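PDB 2ZWS: neutral ceramidase from Pseudomonas aeruginosa, which hydrolyses the N-acyl linkage of ceramides to give sphingosine and free fatty acid, and also runs the reverse synthesis, using one zinc ion per subunit. Local coordinates for residues A[6-10]-A[186-190]; A[46-50]-A[292-296]; A[449-455]-A[468-472]; A[509-515]-A[547-551]; A[514-518]-A[591-597]. One frame throughout, in Å; residues are numbered along the deposited sequence. Where two conformers were deposited one is given.

In the fold
Contacts 1 to 3 belong to the N-terminal ceramidase region, contacts 4 and 5 to the C-terminal one. Contact 1 is buried and mostly apolar, built on an edge-to-face ring pair; contact 2, about 12 Å away between centres, uses the neighbouring strand of the same sheet and is only partly buried, adding a carboxylate-to-backbone bond to its leucine packing. Contact 3, also buried, joins two helix starts through CH-pi packing and two bridging waters. Contacts 4 and 5 share Ala514 and Asp515, their centres about 10 Å apart, and tie one long loop to two turns of the C-terminal strands. Contact 4 is partly buried and rich in polar bonds; contact 5 lies at the surface, with three waters between its segments.

Contact 1. Residues A[6-10]-A[186-190]; sequences RFGLG and SFVDA
Phe7 and Phe187 meet in a T-shaped (edge-to-face) pair between two strands of one mixed sheet in the N-terminal region, 5-13 and 181-189. They are not paired with each other; strand 142-152 lies between and pairs with both. The short segments run at 109°, joined by side chains. The Phe187 ring turns its edge to the face of Phe7, with planes 72° apart and centroids separated by 5.4 Å. CD2 of Phe187 comes closest, 3.7 Å from CG of Phe7, at the root of that ring. Further out, Phe187 CB sits almost squarely over the centre of the Phe7 ring as a CH-pi contact, 3.8 Å from the centroid. With CG between the backbone N and the carbonyl carbon (chi1 58°), the Phe7 ring is turned to lie under that CB. Leu9 puts CD2 over one face of Phe187, a looser touch at 4.4 Å from Phe187 CG. Phe45 adds a ring to Phe187 and Ala195 touches both Phe7 and Leu9, so other strands of the same sheet join the cluster. At the far rim of Phe7, CE2 lies 3.4 Å from Val188 O, which sits near the ring plane.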
# COMPACT_ATOMS: atom_id res chain seq x y z
N ARG A 6 -9.66 -15.25 19.17
CA ARG A 6 -10.06 -15.78 17.88
C ARG A 6 -9.46 -14.85 16.86
O ARG A 6 -9.31 -13.64 17.11
CB ARG A 6 -11.58 -15.80 17.76
CG ARG A 6 -12.24 -16.80 18.68
CD ARG A 6 -13.76 -16.67 18.59
NE ARG A 6 -14.26 -15.42 19.17
CZ ARG A 6 -14.63 -15.27 20.44
NH1 ARG A 6 -14.57 -16.30 21.28
NH2 ARG A 6 -15.07 -14.09 20.86
N PHE A 7 -9.09 -15.37 15.70
CA PHE A 7 -8.68 -14.46 14.61
C PHE A 7 -9.30 -14.89 13.29
O PHE A 7 -9.70 -16.06 13.15
CB PHE A 7 -7.15 -14.34 14.47
CG PHE A 7 -6.45 -15.64 14.23
CD1 PHE A 7 -6.44 -16.23 12.96
CD2 PHE A 7 -5.80 -16.29 15.29
CE1 PHE A 7 -5.79 -17.45 12.76
CE2 PHE A 7 -5.16 -17.51 15.08
CZ PHE A 7 -5.17 -18.09 13.83
N GLY A 8 -9.40 -13.95 12.35
CA GLY A 8 -9.89 -14.28 11.02
C GLY A 8 -9.02 -13.59 10.02
O GLY A 8 -8.64 -12.42 10.22
N LEU A 9 -8.64 -14.33 8.97
CA LEU A 9 -7.73 -13.79 7.94
C LEU A 9 -8.43 -13.78 6.63
O LEU A 9 -9.02 -14.77 6.22
CB LEU A 9 -6.52 -14.70 7.79
CG LEU A 9 -5.88 -15.15 9.11
CD1 LEU A 9 -4.80 -16.15 8.81
CD2 LEU A 9 -5.31 -13.92 9.80
N GLY A 10 -8.40 -12.65 5.94
CA GLY A 10 -9.10 -12.49 4.67
C GLY A 10 -8.27 -11.69 3.67
O GLY A 10 -7.43 -10.88 4.06
N SER A 186 2.46 -13.14 14.69
CA SER A 186 2.05 -14.37 14.04
C SER A 186 0.77 -14.89 14.63
O SER A 186 0.48 -14.71 15.83
CB SER A 186 3.16 -15.41 14.08
OG SER A 186 3.66 -15.57 15.40
N PHE A 187 -0.01 -15.52 13.74
CA PHE A 187 -1.32 -16.04 14.07
C PHE A 187 -1.27 -17.55 13.99
O PHE A 187 -1.13 -18.13 12.90
CB PHE A 187 -2.35 -15.48 13.10
CG PHE A 187 -2.50 -14.00 13.18
CD1 PHE A 187 -1.58 -13.15 12.55
CD2 PHE A 187 -3.54 -13.43 13.91
CE1 PHE A 187 -1.71 -11.75 12.63
CE2 PHE A 187 -3.70 -12.03 13.98
CZ PHE A 187 -2.76 -11.20 13.35
N VAL A 188 -1.38 -18.19 15.15
CA VAL A 188 -1.16 -19.64 15.26
C VAL A 188 -2.51 -20.30 15.56
O VAL A 188 -3.20 -19.91 16.51
CB VAL A 188 -0.09 -19.97 16.33
CG1 VAL A 188 0.02 -21.48 16.61
CG2 VAL A 188 1.29 -19.39 15.93
N ASP A 189 -2.91 -21.26 14.74
CA ASP A 189 -4.21 -21.89 14.88
C ASP A 189 -4.24 -22.98 15.98
O ASP A 189 -3.22 -23.28 16.61
CB ASP A 189 -4.72 -22.39 13.53
CG ASP A 189 -3.93 -23.58 13.00
OD1 ASP A 189 -3.18 -24.25 13.77
OD2 ASP A 189 -4.08 -23.86 11.78
N ALA A 190 -5.42 -23.57 16.17
CA ALA A 190 -5.64 -24.60 17.19
C ALA A 190 -4.80 -25.86 16.98
O ALA A 190 -4.77 -26.72 17.87
CB ALA A 190 -7.11 -24.94 17.23

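Contact 2. Residues A[46-50]-A[292-296]; sequences VIEEA and LGELD
Leu295 packs against Ile47 and Glu49 where two beta sheets of the N-terminal region meet: strand 41-49 of the large mixed sheet and 295-303, an outer strand of a four-stranded one. The tight side is Leu295. CD1 of Leu295 reaches the backbone of strand 41-49, 3.5 Å from both Ile47 O and Glu49 N, and meets CG2 of Ile47 at 3.9 Å, the two side chains crossing at about a right angle. Leu56 and Tyr5 also touch Leu295, which is buried. The solvent side begins at Glu49, which is partly exposed. With CG anti to the backbone N (chi1 -151°) and the chain extended beyond it, Glu49 runs outward past Leu295 and lays its carboxylate beside Glu294 and the exposed Gly293, whose O is bonded by Tyr5 OH. Glu294 sends its own carboxylate to a salt bridge with Arg489; OE2 of Glu49 lies 3.5 Å from Glu294 CA. Ser52 OG bonds to Glu49 OE1, and the direct hydrogen bond between the segments grips the same oxygen: Leu295 N to Glu49 OE1, 3.1 Å and nearly straight at 171°, met from above the carboxylate plane.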
# COMPACT_ATOMS: atom_id res chain seq x y z
N VAL A 46 -8.70 -9.87 11.52
CA VAL A 46 -9.67 -9.61 12.59
C VAL A 46 -9.19 -10.34 13.83
O VAL A 46 -8.86 -11.52 13.73
CB VAL A 46 -11.09 -10.15 12.21
CG1 VAL A 46 -12.05 -9.96 13.36
CG2 VAL A 46 -11.61 -9.42 11.00
N ILE A 47 -9.14 -9.64 14.97
CA ILE A 47 -8.73 -10.28 16.22
C ILE A 47 -9.79 -10.04 17.27
O ILE A 47 -10.27 -8.92 17.43
CB ILE A 47 -7.39 -9.69 16.74
CG1 ILE A 47 -6.31 -9.75 15.65
CG2 ILE A 47 -6.93 -10.42 18.02
CD1 ILE A 47 -5.08 -8.93 16.01
N GLU A 48 -10.16 -11.09 17.99
CA GLU A 48 -11.17 -10.95 19.04
C GLU A 48 -10.64 -11.55 20.31
O GLU A 48 -9.98 -12.59 20.30
CB GLU A 48 -12.42 -11.75 18.72
CG GLU A 48 -13.16 -11.42 17.49
CD GLU A 48 -14.61 -11.89 17.57
OE1 GLU A 48 -14.88 -13.05 18.03
OE2 GLU A 48 -15.49 -11.11 17.17
N GLU A 49 -10.94 -10.90 21.42
CA GLU A 49 -10.54 -11.42 22.71
C GLU A 49 -11.60 -12.43 23.09
O GLU A 49 -12.79 -12.13 23.03
CB GLU A 49 -10.47 -10.27 23.71
CG GLU A 49 -9.46 -10.46 24.83
CD GLU A 49 -9.60 -9.41 25.92
OE1 GLU A 49 -10.02 -8.24 25.62
OE2 GLU A 49 -9.29 -9.76 27.08
N ALA A 50 -11.21 -13.65 23.43
CA ALA A 50 -12.22 -14.61 23.84
C ALA A 50 -12.94 -14.12 25.14
O ALA A 50 -14.03 -14.56 25.43
CB ALA A 50 -11.60 -16.00 24.01
N LEU A 292 -0.49 -11.98 25.24
CA LEU A 292 -1.58 -12.23 26.17
C LEU A 292 -2.11 -10.94 26.76
O LEU A 292 -1.35 -9.99 27.00
CB LEU A 292 -1.10 -13.13 27.32
CG LEU A 292 -0.62 -14.53 26.91
CD1 LEU A 292 0.07 -15.22 28.09
CD2 LEU A 292 -1.77 -15.36 26.35
N GLY A 293 -3.41 -10.91 26.99
CA GLY A 293 -4.03 -9.75 27.62
C GLY A 293 -5.11 -9.10 26.77
O GLY A 293 -5.48 -9.61 25.69
N GLU A 294 -5.60 -7.97 27.26
CA GLU A 294 -6.77 -7.33 26.68
C GLU A 294 -6.55 -6.77 25.29
O GLU A 294 -5.42 -6.48 24.90
CB GLU A 294 -7.29 -6.23 27.61
CG GLU A 294 -6.44 -5.00 27.63
CD GLU A 294 -7.00 -3.88 28.51
OE1 GLU A 294 -6.19 -3.24 29.19
OE2 GLU A 294 -8.22 -3.61 28.53
N LEU A 295 -7.65 -6.62 24.56
CA LEU A 295 -7.67 -5.78 23.37
C LEU A 295 -8.30 -4.45 23.76
O LEU A 295 -9.28 -4.41 24.51
CB LEU A 295 -8.52 -6.43 22.26
CG LEU A 295 -8.08 -7.81 21.76
CD1 LEU A 295 -8.94 -8.20 20.56
CD2 LEU A 295 -6.60 -7.86 21.42
N ASP A 296 -7.76 -3.37 23.23
CA ASP A 296 -8.32 -2.04 23.47
C ASP A 296 -7.90 -1.16 22.32
O ASP A 296 -7.04 -1.54 21.49
CB ASP A 296 -7.76 -1.48 24.79
CG ASP A 296 -8.62 -0.36 25.39
OD1 ASP A 296 -9.68 0.00 24.85
OD2 ASP A 296 -8.20 0.13 26.46

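Contact 3. Residues A[449-455]-A[468-472]; sequences VTTREEY and GPWTQ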
# COMPACT_ATOMS: atom_id res chain seq x y z
N VAL A 449 7.04 13.36 7.69
CA VAL A 449 7.34 13.89 9.02
C VAL A 449 8.80 13.64 9.37
O VAL A 449 9.28 12.53 9.44
CB VAL A 449 6.43 13.30 10.11
CG1 VAL A 449 6.74 13.92 11.46
CG2 VAL A 449 4.93 13.48 9.74
N THR A 450 9.45 14.76 9.63
CA THR A 450 10.85 14.83 9.89
C THR A 450 11.00 15.42 11.32
O THR A 450 10.11 16.12 11.82
CB THR A 450 11.28 15.76 8.75
OG1 THR A 450 12.21 15.24 7.79
CG2 THR A 450 10.95 17.14 8.89
N THR A 451 12.09 15.10 12.01
CA THR A 451 12.30 15.70 13.33
C THR A 451 12.60 17.19 13.14
O THR A 451 12.91 17.62 12.04
CB THR A 451 13.50 15.08 14.05
OG1 THR A 451 14.65 15.27 13.24
CG2 THR A 451 13.29 13.57 14.30
N ARG A 452 12.56 17.96 14.23
CA ARG A 452 12.94 19.39 14.17
C ARG A 452 14.31 19.61 13.49
O ARG A 452 14.47 20.50 12.63
CB ARG A 452 12.92 20.01 15.58
CG ARG A 452 13.36 21.49 15.64
CD ARG A 452 12.35 22.38 14.97
NE ARG A 452 12.76 23.77 14.74
CZ ARG A 452 13.32 24.22 13.62
NH1 ARG A 452 13.61 25.50 13.50
NH2 ARG A 452 13.59 23.38 12.62
N GLU A 453 15.26 18.77 13.86
CA GLU A 453 16.64 18.88 13.34
C GLU A 453 16.71 18.52 11.86
O GLU A 453 17.29 19.24 11.05
CB GLU A 453 17.60 18.02 14.17
CG GLU A 453 17.64 18.39 15.66
CD GLU A 453 16.64 17.65 16.57
OE1 GLU A 453 15.59 17.11 16.10
OE2 GLU A 453 16.91 17.60 17.80
N GLU A 454 16.06 17.42 11.48
CA GLU A 454 15.98 17.06 10.07
C GLU A 454 15.29 18.15 9.26
O GLU A 454 15.71 18.46 8.13
CB GLU A 454 15.20 15.76 9.88
CG GLU A 454 15.96 14.53 10.32
CD GLU A 454 15.06 13.36 10.65
OE1 GLU A 454 13.83 13.47 10.43
OE2 GLU A 454 15.58 12.34 11.13
N TYR A 455 14.19 18.69 9.80
CA TYR A 455 13.42 19.71 9.10
C TYR A 455 14.32 20.86 8.69
O TYR A 455 14.20 21.36 7.57
CB TYR A 455 12.29 20.22 9.99
CG TYR A 455 11.40 21.23 9.33
CD1 TYR A 455 10.20 20.83 8.71
CD2 TYR A 455 11.71 22.60 9.36
CE1 TYR A 455 9.36 21.74 8.11
CE2 TYR A 455 10.87 23.54 8.76
CZ TYR A 455 9.68 23.09 8.14
OH TYR A 455 8.83 24.00 7.55
N GLY A 468 5.08 22.49 9.24
CA GLY A 468 6.18 23.26 9.80
C GLY A 468 7.14 22.47 10.68
O GLY A 468 7.04 21.24 10.81
N PRO A 469 8.05 23.18 11.33
CA PRO A 469 9.14 22.53 12.05
C PRO A 469 8.68 21.64 13.21
O PRO A 469 9.39 20.72 13.59
CB PRO A 469 9.99 23.72 12.56
CG PRO A 469 9.05 24.88 12.58
CD PRO A 469 8.11 24.65 11.43
N TRP A 470 7.51 21.94 13.77
CA TRP A 470 7.04 21.22 14.95
C TRP A 470 6.00 20.15 14.63
O TRP A 470 5.34 19.64 15.53
CB TRP A 470 6.52 22.20 16.02
CG TRP A 470 7.60 23.19 16.40
CD1 TRP A 470 7.63 24.51 16.09
CD2 TRP A 470 8.82 22.89 17.07
NE1 TRP A 470 8.79 25.08 16.57
CE2 TRP A 470 9.54 24.10 17.17
CE3 TRP A 470 9.37 21.72 17.62
CZ2 TRP A 470 10.80 24.18 17.81
CZ3 TRP A 470 10.62 21.80 18.25
CH2 TRP A 470 11.31 23.02 18.33
N THR A 471 5.91 19.79 13.35
CA THR A 471 5.03 18.68 12.93
C THR A 471 5.30 17.40 13.73
O THR A 471 4.36 16.74 14.24
CB THR A 471 5.12 18.43 11.41
OG1 THR A 471 4.75 19.63 10.71
CG2 THR A 471 4.20 17.29 10.98
N GLN A 472 6.58 17.03 13.86
CA GLN A 472 6.91 15.80 14.58
C GLN A 472 6.50 15.90 16.04
O GLN A 472 5.96 14.94 16.60
CB GLN A 472 8.40 15.48 14.45
CG GLN A 472 8.83 14.08 14.95
CD GLN A 472 8.99 13.99 16.47
OE1 GLN A 472 9.23 14.99 17.14
NE2 GLN A 472 8.86 12.77 17.01
O HOH W 1 8.62 18.33 12.11
O HOH W 2 11.08 17.15 16.61
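Arg452 runs beside Pro469 and crosses the indole of Trp470 obliquely; its side chain can be followed outward atom by atom. Arg452 CB is 4.0 Å from Trp470 CZ3. CG, anti to the backbone N (chi1 177°), nears CH2 and CZ3 of the indole. A bend follows (chi2 68°), and Arg452 CD settles over the face of the six-membered ring, a CH-pi contact 3.6 Å from its centroid, already touching Pro469 CB as well. From there outward proline and indole share the chain: Arg452 NE is 3.5 Å from Pro469 CB, which covers one face of the guanidinium, while Trp470 CZ2 lies at its edge, guanidinium and indole planes being 84° apart. The tip passes on to a salt bridge from NH2 to Glu373. Beside it, Pro469 CA sits over the centre of the Tyr455 ring, 3.6 Å from the centroid. Thr451 and Glu454 form a capping box at the start of helix 452-457, just after the zinc ligand Tyr448. One water takes the N-H of Gln472 and donates to Thr450 O and Pro469 O; another links Arg452 N to Gln472 OE1. Arginine therefore offers methylenes and guanidinium face to apolar neighbours while Glu373 meets its charge, and water satisfies backbone groups between the helix starts.

Contact 4. Residues A[509-515]-A[547-551]; sequences QTGVVAD and GHPKN. With FMT (formic acid), chain F.
Asp515 grips the turn at 547-551 with both carboxylate oxygens. Asp515 OD2 takes the amide N-H of Asn551, at 2.8 Å from ND2, on its syn side and somewhat out of the carboxylate plane; the amide stands at 85° to the carboxylate. Asp515 OD1 accepts from His548 N at 2.9 Å, approached from above that plane. Lys622 N also donates to OD2, and this gathering of N-H donors would probably stabilise the negative charge. At the other end of the contact Lys550, fully extended beyond CG, reaches Thr510 O through NZ in a weak bond of 3.1 Å. The same carbonyl takes a straight bond from Gln509 NE2, in its plane and on a lone pair; Gln509 OE1 is bonded by Lys32 NZ, and Lys550 NZ has a further acceptor in Glu20 O. Gly511 N gives a weak bond to O1 of a formic acid. The fold here is the C-terminal beta-sandwich: segment 509-515 belongs to the long loop before strand 526-528, segment 547-551 to the connection between strands 539-545 and 560-566. Between the polar ends sits Val512. Its CG2 lies over one face of the His548 imidazole, a CH-pi contact 3.9 Å from the centroid, and packs against Lys550 CB. The ring's rotation is fixed by Lys550 N, which donates to His548 ND1 at 3.0 Å, and by Glu20 at NE2. Val512 CG1 lies 3.7 Å from Asn551 OD1.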
# COMPACT_ATOMS: atom_id res chain seq x y z
N GLN A 509 -8.74 13.27 -16.86
CA GLN A 509 -8.36 12.07 -17.57
C GLN A 509 -9.54 11.54 -18.37
O GLN A 509 -10.59 11.23 -17.80
CB GLN A 509 -7.88 11.00 -16.58
CG GLN A 509 -7.62 9.64 -17.21
CD GLN A 509 -6.52 9.66 -18.25
OE1 GLN A 509 -5.35 9.94 -17.94
NE2 GLN A 509 -6.87 9.31 -19.48
N THR A 510 -9.36 11.43 -19.69
CA THR A 510 -10.40 10.92 -20.56
C THR A 510 -10.63 9.42 -20.32
O THR A 510 -9.74 8.72 -19.85
CB THR A 510 -10.03 11.20 -22.04
OG1 THR A 510 -9.51 12.54 -22.16
CG2 THR A 510 -11.22 11.07 -22.95
N GLY A 511 -11.82 8.92 -20.64
CA GLY A 511 -12.13 7.51 -20.49
C GLY A 511 -12.10 6.78 -21.82
O GLY A 511 -11.47 7.24 -22.79
N VAL A 512 -12.82 5.68 -21.89
CA VAL A 512 -12.88 4.85 -23.08
C VAL A 512 -14.01 5.35 -23.97
O VAL A 512 -15.17 5.34 -23.56
CB VAL A 512 -13.18 3.39 -22.72
CG1 VAL A 512 -13.12 2.51 -23.97
CG2 VAL A 512 -12.21 2.87 -21.64
N VAL A 513 -13.66 5.79 -25.18
CA VAL A 513 -14.66 6.20 -26.19
C VAL A 513 -15.36 4.96 -26.73
O VAL A 513 -16.60 4.86 -26.69
CB VAL A 513 -13.97 6.97 -27.35
CG1 VAL A 513 -14.95 7.30 -28.48
CG2 VAL A 513 -13.29 8.24 -26.82
N ALA A 514 -14.58 3.99 -27.20
CA ALA A 514 -15.11 2.74 -27.73
C ALA A 514 -13.95 1.84 -28.14
O ALA A 514 -12.79 2.32 -28.27
CB ALA A 514 -16.03 3.01 -28.93
N ASP A 515 -14.25 0.56 -28.31
CA ASP A 515 -13.30 -0.42 -28.83
C ASP A 515 -13.79 -0.99 -30.15
O ASP A 515 -15.00 -1.23 -30.33
CB ASP A 515 -13.16 -1.61 -27.88
CG ASP A 515 -12.71 -1.20 -26.49
OD1 ASP A 515 -11.51 -0.92 -26.32
OD2 ASP A 515 -13.56 -1.16 -25.58
N GLY A 547 -9.97 -5.51 -25.85
CA GLY A 547 -10.61 -4.22 -25.58
C GLY A 547 -9.98 -3.61 -24.32
O GLY A 547 -9.22 -4.26 -23.58
N HIS A 548 -10.30 -2.35 -24.08
CA HIS A 548 -9.69 -1.56 -23.02
C HIS A 548 -9.95 -2.11 -21.60
O HIS A 548 -11.10 -2.30 -21.22
CB HIS A 548 -10.23 -0.15 -23.09
CG HIS A 548 -9.30 0.88 -22.55
ND1 HIS A 548 -8.83 0.85 -21.25
CD2 HIS A 548 -8.72 1.96 -23.13
CE1 HIS A 548 -8.02 1.88 -21.06
NE2 HIS A 548 -7.94 2.57 -22.19
N PRO A 549 -8.89 -2.35 -20.79
CA PRO A 549 -9.12 -2.86 -19.42
C PRO A 549 -9.87 -1.87 -18.51
O PRO A 549 -10.37 -2.30 -17.47
CB PRO A 549 -7.69 -3.13 -18.89
CG PRO A 549 -6.81 -2.37 -19.73
CD PRO A 549 -7.45 -2.23 -21.09
N LYS A 550 -9.96 -0.58 -18.88
CA LYS A 550 -10.82 0.36 -18.10
C LYS A 550 -12.28 -0.07 -18.13
O LYS A 550 -13.06 0.32 -17.25
CB LYS A 550 -10.75 1.81 -18.59
CG LYS A 550 -9.60 2.61 -18.05
CD LYS A 550 -9.58 4.04 -18.66
CE LYS A 550 -8.50 4.84 -17.98
NZ LYS A 550 -8.41 6.22 -18.50
N ASN A 551 -12.66 -0.87 -19.12
CA ASN A 551 -14.06 -1.31 -19.23
C ASN A 551 -14.50 -2.21 -18.07
O ASN A 551 -15.66 -2.18 -17.68
CB ASN A 551 -14.30 -2.07 -20.53
CG ASN A 551 -14.23 -1.19 -21.75
OD1 ASN A 551 -14.67 -0.01 -21.74
ND2 ASN A 551 -13.67 -1.74 -22.81
C FMT F . -15.02 9.29 -22.18
O1 FMT F . -14.19 10.07 -22.67
O2 FMT F . -16.02 8.84 -22.77

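Contact 5. Residues A[514-518]-A[591-597]; sequences ADDPY and VGISASK
Tyr518 turns the edge of its ring to the beta hairpin of strands 584-591 and 595-603, in the C-terminal beta-sandwich. Ser596 O sits at that edge, near the ring plane, 3.5 Å from Tyr518 CE2. Val591 CG1, Ala595 CB and Lys597 CB approach the ring obliquely. The OH of Tyr518 reaches the side chains of both strands, 3.3 Å from Val591 CG2 and 3.4 Å from Lys597 CB; Leu527 and Val545 also touch Tyr518. The carboxylate of Asp516 takes the hydroxyl of Ser594 on the anti lone pair of OD1, 2.6 Å from OG. Ser594 can turn its OG there because it stands between the backbone N and the carbonyl carbon (chi1 60°). Backbone joins the same pair, Asp516 N giving a bond of 3.0 Å to Ser594 O, which it meets from above the carbonyl plane. Asp516 and Ser594 are thus tied twice, once through side chains and once through backbone, at the turn of the hairpin. Waters bridge the segments as well. One donates to both Asp515 OD1 and Ser594 O and accepts from Ser596 OG; another accepts from Ser596 N and lies within bonding distance of Asp516 O. Ala595 CA makes a CA-H...O contact with Asp516 O, 3.2 Å.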
# COMPACT_ATOMS: atom_id res chain seq x y z
N ALA A 514 -14.58 3.99 -27.20
CA ALA A 514 -15.11 2.74 -27.73
C ALA A 514 -13.95 1.84 -28.14
O ALA A 514 -12.79 2.32 -28.27
CB ALA A 514 -16.03 3.01 -28.93
N ASP A 515 -14.25 0.56 -28.31
CA ASP A 515 -13.30 -0.42 -28.83
C ASP A 515 -13.79 -0.99 -30.15
O ASP A 515 -15.00 -1.23 -30.33
CB ASP A 515 -13.16 -1.61 -27.88
CG ASP A 515 -12.71 -1.20 -26.49
OD1 ASP A 515 -11.51 -0.92 -26.32
OD2 ASP A 515 -13.56 -1.16 -25.58
N ASP A 516 -12.85 -1.26 -31.04
CA ASP A 516 -13.09 -2.04 -32.24
C ASP A 516 -12.00 -3.10 -32.33
O ASP A 516 -10.87 -2.85 -31.88
CB ASP A 516 -13.00 -1.15 -33.46
CG ASP A 516 -14.14 -0.15 -33.54
OD1 ASP A 516 -13.86 1.06 -33.40
OD2 ASP A 516 -15.30 -0.59 -33.73
N PRO A 517 -12.31 -4.26 -32.95
CA PRO A 517 -11.27 -5.24 -33.18
C PRO A 517 -10.32 -4.75 -34.27
O PRO A 517 -10.60 -3.74 -34.95
CB PRO A 517 -12.02 -6.48 -33.67
CG PRO A 517 -13.49 -6.13 -33.66
CD PRO A 517 -13.62 -4.67 -33.50
N TYR A 518 -9.18 -5.41 -34.42
CA TYR A 518 -8.30 -5.15 -35.56
C TYR A 518 -9.15 -5.36 -36.81
O TYR A 518 -9.98 -6.26 -36.87
CB TYR A 518 -7.17 -6.16 -35.62
CG TYR A 518 -5.94 -5.91 -34.76
CD1 TYR A 518 -4.68 -6.14 -35.29
CD2 TYR A 518 -6.03 -5.52 -33.42
CE1 TYR A 518 -3.53 -5.96 -34.54
CE2 TYR A 518 -4.88 -5.33 -32.64
CZ TYR A 518 -3.64 -5.55 -33.21
OH TYR A 518 -2.50 -5.39 -32.48
N VAL A 591 -3.79 0.27 -30.43
CA VAL A 591 -3.40 0.02 -31.82
C VAL A 591 -4.33 0.85 -32.70
O VAL A 591 -5.54 0.69 -32.66
CB VAL A 591 -3.47 -1.48 -32.17
CG1 VAL A 591 -3.17 -1.69 -33.68
CG2 VAL A 591 -2.49 -2.32 -31.29
N GLY A 592 -3.74 1.78 -33.46
CA GLY A 592 -4.53 2.72 -34.25
C GLY A 592 -5.42 3.57 -33.36
O GLY A 592 -5.03 3.92 -32.25
N ILE A 593 -6.62 3.90 -33.84
CA ILE A 593 -7.54 4.75 -33.09
C ILE A 593 -8.31 4.05 -31.97
O ILE A 593 -8.40 4.57 -30.87
CB ILE A 593 -8.53 5.51 -34.05
CG1 ILE A 593 -7.74 6.33 -35.08
CG2 ILE A 593 -9.52 6.38 -33.25
CD1 ILE A 593 -6.80 7.41 -34.48
N SER A 594 -8.85 2.87 -32.25
CA SER A 594 -9.80 2.25 -31.32
C SER A 594 -9.55 0.77 -31.09
O SER A 594 -10.31 0.13 -30.36
CB SER A 594 -11.25 2.45 -31.79
OG SER A 594 -11.42 1.87 -33.06
N ALA A 595 -8.49 0.23 -31.68
CA ALA A 595 -8.16 -1.18 -31.45
C ALA A 595 -7.11 -1.29 -30.35
O ALA A 595 -6.56 -0.31 -29.89
CB ALA A 595 -7.65 -1.84 -32.76
N SER A 596 -6.84 -2.51 -29.94
CA SER A 596 -5.81 -2.72 -28.91
C SER A 596 -5.36 -4.18 -28.86
O SER A 596 -6.07 -5.09 -29.32
CB SER A 596 -6.31 -2.26 -27.53
OG SER A 596 -7.49 -2.93 -27.13
N LYS A 597 -4.20 -4.40 -28.26
CA LYS A 597 -3.69 -5.75 -28.14
C LYS A 597 -3.28 -6.04 -26.71
O LYS A 597 -2.79 -5.16 -25.97
CB LYS A 597 -2.53 -6.00 -29.10
CG LYS A 597 -1.29 -5.20 -28.81
CD LYS A 597 -0.16 -5.56 -29.77
CE LYS A 597 1.13 -4.93 -29.33
NZ LYS A 597 2.27 -5.39 -30.15
O HOH W 3 -10.79 5.00 -29.05
O HOH W 4 -9.54 -1.38 -28.15
O HOH W 5 -8.81 -4.44 -30.70